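PDB 6UBD: Glyco_hydro_cc domain-containing protein from Trichoderma gamsii, which probably binds beta-1,3-glucan oligosaccharides, as an oligosaccharide-binding member (subgroup VII) of glycoside hydrolase family GH128. Local coordinates for residues A241-G245 with L246-S250; T180-Q183 with A184-Y188. All coordinates share one frame; numbering follows the deposited sequence.

Contact 1 (A241-G245 with L246-S250)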
loop_
_atom_site.group_PDB
_atom_site.type_symbol
_atom_site.label_atom_id
_atom_site.label_comp_id
_atom_site.label_asym_id
_atom_site.label_seq_id
_atom_site.Cartn_x
_atom_site.Cartn_y
_atom_site.Cartn_z
ATOM N N ALA A 241 0.655 0.780 5.937
ATOM C CA ALA A 241 -0.503 1.667 5.745
ATOM C C ALA A 241 -1.836 0.925 5.969
ATOM O O ALA A 241 -2.182 -0.035 5.283
ATOM C CB ALA A 241 -0.485 2.292 4.369
ATOM N N TYR A 242 -2.614 1.405 6.970
ATOM C CA TYR A 242 -3.999 0.933 7.280
ATOM C C TYR A 242 -4.947 1.352 6.133
ATOM O O TYR A 242 -4.970 2.549 5.868
ATOM C CB TYR A 242 -4.394 1.568 8.635
ATOM C CG TYR A 242 -5.689 1.128 9.289
ATOM C CD1 TYR A 242 -6.906 1.262 8.640
ATOM C CD2 TYR A 242 -5.688 0.596 10.580
ATOM C CE1 TYR A 242 -8.092 0.865 9.252
ATOM C CE2 TYR A 242 -6.861 0.247 11.229
ATOM C CZ TYR A 242 -8.069 0.397 10.582
ATOM O OH TYR A 242 -9.217 -0.015 11.270
ATOM N N THR A 243 -5.685 0.418 5.535
ATOM C CA THR A 243 -6.610 0.740 4.426
ATOM C C THR A 243 -8.015 1.077 4.923
ATOM O O THR A 243 -8.546 0.401 5.843
ATOM C CB THR A 243 -6.604 -0.381 3.389
ATOM O OG1 THR A 243 -7.411 0.133 2.298
ATOM C CG2 THR A 243 -7.147 -1.712 3.840
ATOM N N ASP A 244 -8.690 1.988 4.265
ATOM C CA ASP A 244 -10.112 2.274 4.466
ATOM C C ASP A 244 -10.948 1.843 3.244
ATOM O O ASP A 244 -12.092 2.304 3.088
ATOM C CB ASP A 244 -10.329 3.721 4.835
ATOM C CG ASP A 244 -9.989 4.740 3.760
ATOM O OD1 ASP A 244 -9.701 4.359 2.621
ATOM O OD2 ASP A 244 -10.008 5.931 4.108
ATOM N N GLY A 245 -10.393 1.031 2.322
ATOM C CA GLY A 245 -11.147 0.594 1.142
ATOM C C GLY A 245 -12.411 -0.167 1.497
ATOM O O GLY A 245 -12.575 -0.736 2.584
ATOM N N LEU A 246 -13.349 -0.214 0.566
ATOM C CA LEU A 246 -14.641 -0.855 0.804
ATOM C C LEU A 246 -14.486 -2.370 0.645
ATOM O O LEU A 246 -13.414 -2.914 0.255
ATOM C CB LEU A 246 -15.689 -0.247 -0.128
ATOM C CG LEU A 246 -15.976 1.242 0.056
ATOM C CD1 LEU A 246 -17.140 1.677 -0.831
ATOM C CD2 LEU A 246 -16.262 1.595 1.518
ATOM N N GLY A 247 -15.509 -3.086 1.072
ATOM C CA GLY A 247 -15.500 -4.545 1.047
ATOM C C GLY A 247 -14.880 -5.168 2.271
ATOM O O GLY A 247 -14.590 -6.377 2.231
ATOM N N LEU A 248 -14.597 -4.384 3.308
ATOM C CA LEU A 248 -13.927 -4.917 4.541
ATOM C C LEU A 248 -14.888 -4.933 5.743
ATOM O O LEU A 248 -14.450 -5.009 6.916
ATOM C CB LEU A 248 -12.630 -4.137 4.850
ATOM C CG LEU A 248 -11.558 -4.320 3.784
ATOM C CD1 LEU A 248 -10.448 -3.314 3.991
ATOM C CD2 LEU A 248 -10.988 -5.728 3.777
ATOM N N GLY A 249 -16.204 -4.930 5.496
ATOM C CA GLY A 249 -17.197 -5.035 6.572
ATOM C C GLY A 249 -17.414 -3.720 7.324
ATOM O O GLY A 249 -16.895 -2.661 6.880
ATOM N N SER A 250 -18.232 -3.784 8.367
ATOM C CA SER A 250 -18.676 -2.571 9.080
ATOM C C SER A 250 -17.772 -2.222 10.281
ATOM O O SER A 250 -17.891 -1.099 10.806
ATOM C CB SER A 250 -20.105 -2.711 9.513
ATOM O OG SER A 250 -20.205 -3.657 10.562
#

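Contact 2 (T180-Q183 with A184-Y188)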
loop_
_atom_site.group_PDB
_atom_site.type_symbol
_atom_site.label_atom_id
_atom_site.label_comp_id
_atom_site.label_asym_id
_atom_site.label_seq_id
_atom_site.Cartn_x
_atom_site.Cartn_y
_atom_site.Cartn_z
ATOM N N THR A 180 0.698 -15.195 12.609
ATOM C CA THR A 180 1.375 -16.268 11.829
ATOM C C THR A 180 1.222 -15.960 10.325
ATOM O O THR A 180 2.236 -16.052 9.539
ATOM C CB THR A 180 0.827 -17.669 12.159
ATOM O OG1 THR A 180 1.042 -17.967 13.546
ATOM C CG2 THR A 180 1.390 -18.789 11.292
ATOM N N GLY A 181 0.016 -15.595 9.873
ATOM C CA GLY A 181 -0.215 -15.252 8.456
ATOM C C GLY A 181 0.526 -13.999 7.997
ATOM O O GLY A 181 1.082 -13.946 6.894
ATOM N N VAL A 182 0.556 -12.978 8.872
ATOM C CA VAL A 182 1.300 -11.724 8.579
ATOM C C VAL A 182 2.777 -12.076 8.374
ATOM O O VAL A 182 3.405 -11.641 7.361
ATOM C CB VAL A 182 1.122 -10.741 9.750
ATOM C CG1 VAL A 182 2.020 -9.522 9.533
ATOM C CG2 VAL A 182 -0.331 -10.287 9.923
ATOM N N GLN A 183 3.356 -12.862 9.259
ATOM C CA GLN A 183 4.795 -13.215 9.197
ATOM C C GLN A 183 5.050 -14.035 7.942
ATOM O O GLN A 183 6.123 -13.903 7.325
ATOM C CB GLN A 183 5.282 -13.956 10.448
ATOM C CG GLN A 183 6.789 -14.168 10.548
ATOM C CD GLN A 183 7.554 -12.865 10.663
ATOM O OE1 GLN A 183 7.185 -12.038 11.514
ATOM N NE2 GLN A 183 8.578 -12.663 9.836
ATOM N N ALA A 184 4.146 -14.904 7.543
ATOM C CA ALA A 184 4.378 -15.765 6.366
ATOM C C ALA A 184 4.417 -14.902 5.094
ATOM O O ALA A 184 5.209 -15.164 4.124
ATOM C CB ALA A 184 3.294 -16.795 6.262
ATOM N N ASP A 185 3.621 -13.845 5.011
ATOM C CA ASP A 185 3.682 -12.908 3.871
ATOM C C ASP A 185 5.021 -12.184 3.877
ATOM O O ASP A 185 5.688 -12.064 2.783
ATOM C CB ASP A 185 2.564 -11.868 3.941
ATOM C CG ASP A 185 1.182 -12.312 3.458
ATOM O OD1 ASP A 185 1.057 -13.420 2.843
ATOM O OD2 ASP A 185 0.183 -11.497 3.656
ATOM N N ILE A 186 5.442 -11.655 5.015
ATOM C CA ILE A 186 6.750 -10.939 5.073
ATOM C C ILE A 186 7.886 -11.874 4.626
ATOM O O ILE A 186 8.761 -11.471 3.808
ATOM C CB ILE A 186 6.976 -10.414 6.506
ATOM C CG1 ILE A 186 6.032 -9.238 6.831
ATOM C CG2 ILE A 186 8.412 -9.995 6.736
ATOM C CD1 ILE A 186 5.952 -8.876 8.291
ATOM N N ASP A 187 7.935 -13.060 5.175
ATOM C CA ASP A 187 9.037 -13.999 4.872
ATOM C C ASP A 187 9.054 -14.378 3.388
ATOM O O ASP A 187 10.146 -14.418 2.762
ATOM C CB ASP A 187 8.985 -15.244 5.754
ATOM C CG ASP A 187 9.205 -15.050 7.237
ATOM O OD1 ASP A 187 9.824 -14.093 7.602
ATOM O OD2 ASP A 187 8.798 -15.948 8.041
ATOM N N TYR A 188 7.880 -14.644 2.818
ATOM C CA TYR A 188 7.812 -14.973 1.381
ATOM C C TYR A 188 8.413 -13.835 0.535
ATOM O O TYR A 188 9.255 -14.093 -0.354
ATOM C CB TYR A 188 6.380 -15.259 0.920
ATOM C CG TYR A 188 6.291 -15.507 -0.565
ATOM C CD1 TYR A 188 6.673 -16.719 -1.159
ATOM C CD2 TYR A 188 5.960 -14.461 -1.433
ATOM C CE1 TYR A 188 6.696 -16.887 -2.528
ATOM C CE2 TYR A 188 6.018 -14.637 -2.805
ATOM C CZ TYR A 188 6.310 -15.877 -3.357
ATOM O OH TYR A 188 6.421 -16.049 -4.715
#

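Contact 1 (A241-G245 with L246-S250)
Between Thr243 and Leu248 the chain leaves its strand, bends at Asp244, runs extended through Gly245 and Leu246, and folds back at Gly247 and Leu248 far enough for the two side chains to meet. The extended run of residues 241-243 ends at Asp244, and the return is made through Gly247, whose positive phi of 87° suits a residue without a CB. The Leu248 side chain points back toward the end of the strand and is laid across the Thr243 methyl at about a right angle: its CD1 touches Thr243 CG2 at 3.7 Å, and the same methyl lies 3.6 Å from Gly245 O. The two branches of Thr243 do different work. With OG1 anti to the backbone N (chi1 -173°), the hydroxyl accepts from its own turn in a nearly straight bond, 3.1 Å from Gly245 N to Thr243 OG1, while CG2 meets the leucine. Leu248 also rests on Ala203 and Val205 of strand 197-206. Asp244 OD2 bonds to Thr41 OG1. The exit is thus an ST turn at the C-terminal end of a strand of a (beta/alpha)8-type barrel, where loops of such glycoside hydrolases usually shape the sugar-binding face, as they probably do here.

Contact 2 (T180-Q183 with A184-Y188)
Gln183 and Asp187 join side chains one turn apart because the glutamine sets out with CG anti to its own N (chi1 -171°) and then bends at chi2 (64°), swinging its amide along the helix toward the carboxylate. The setting is helix 179-193, the helical arm of a beta-alpha-beta unit between strands 170-176 and 197-206. Gln183 NE2 gives a hydrogen bond of 2.9 Å to Asp187 OD1. The acceptor lies in the plane of the amide, whereas the donor comes down on the carboxylate from above its plane, the two flat groups being turned 47° apart. Beneath this polar bridge runs the ordinary i to i+4 backbone pattern, including Asp187 N to Gln183 O at 2.9 Å, so the same two residues are tied by both backbone and side chain.

On the buried side Val182 and Ile186 run alongside each other in a common direction, facing helix 217-233, where Val182 meets Ile227 and Phe231 and Ile186 meets Leu230. Val182 also meets Ile174 of strand 170-176, the strand that Asp185, likewise buried, touches; the backbone N of Lys150 gives Asp185 OD1 a weak hydrogen bond. The aliphatic contact within the helix is a loose one, made by branch ends: Val182 CG1 stands 4.2 Å from Ile186 CD1.

Both contacts are local, and together they illustrate how sequence neighbours serve different places in one fold. Contact 1 ends strand 237-243, its centre about 12 Å from that of the chain; contact 2 lies on a helix, its centre about 16 Å from the same point. In contact 1 Thr243 and Leu248 are buried and Leu246 exposed; in contact 2 Val182, Asp185 and Ile186 are buried, the Gln183-Asp187 pair partly exposed. Strand 197-206 relates them, following the helix and pairing in parallel with strand 237-243. An irregular strand exit, with apolar packing and one side-chain-to-backbone bond, thus contrasts with a repetitive helix, polar outside and largely apolar inside.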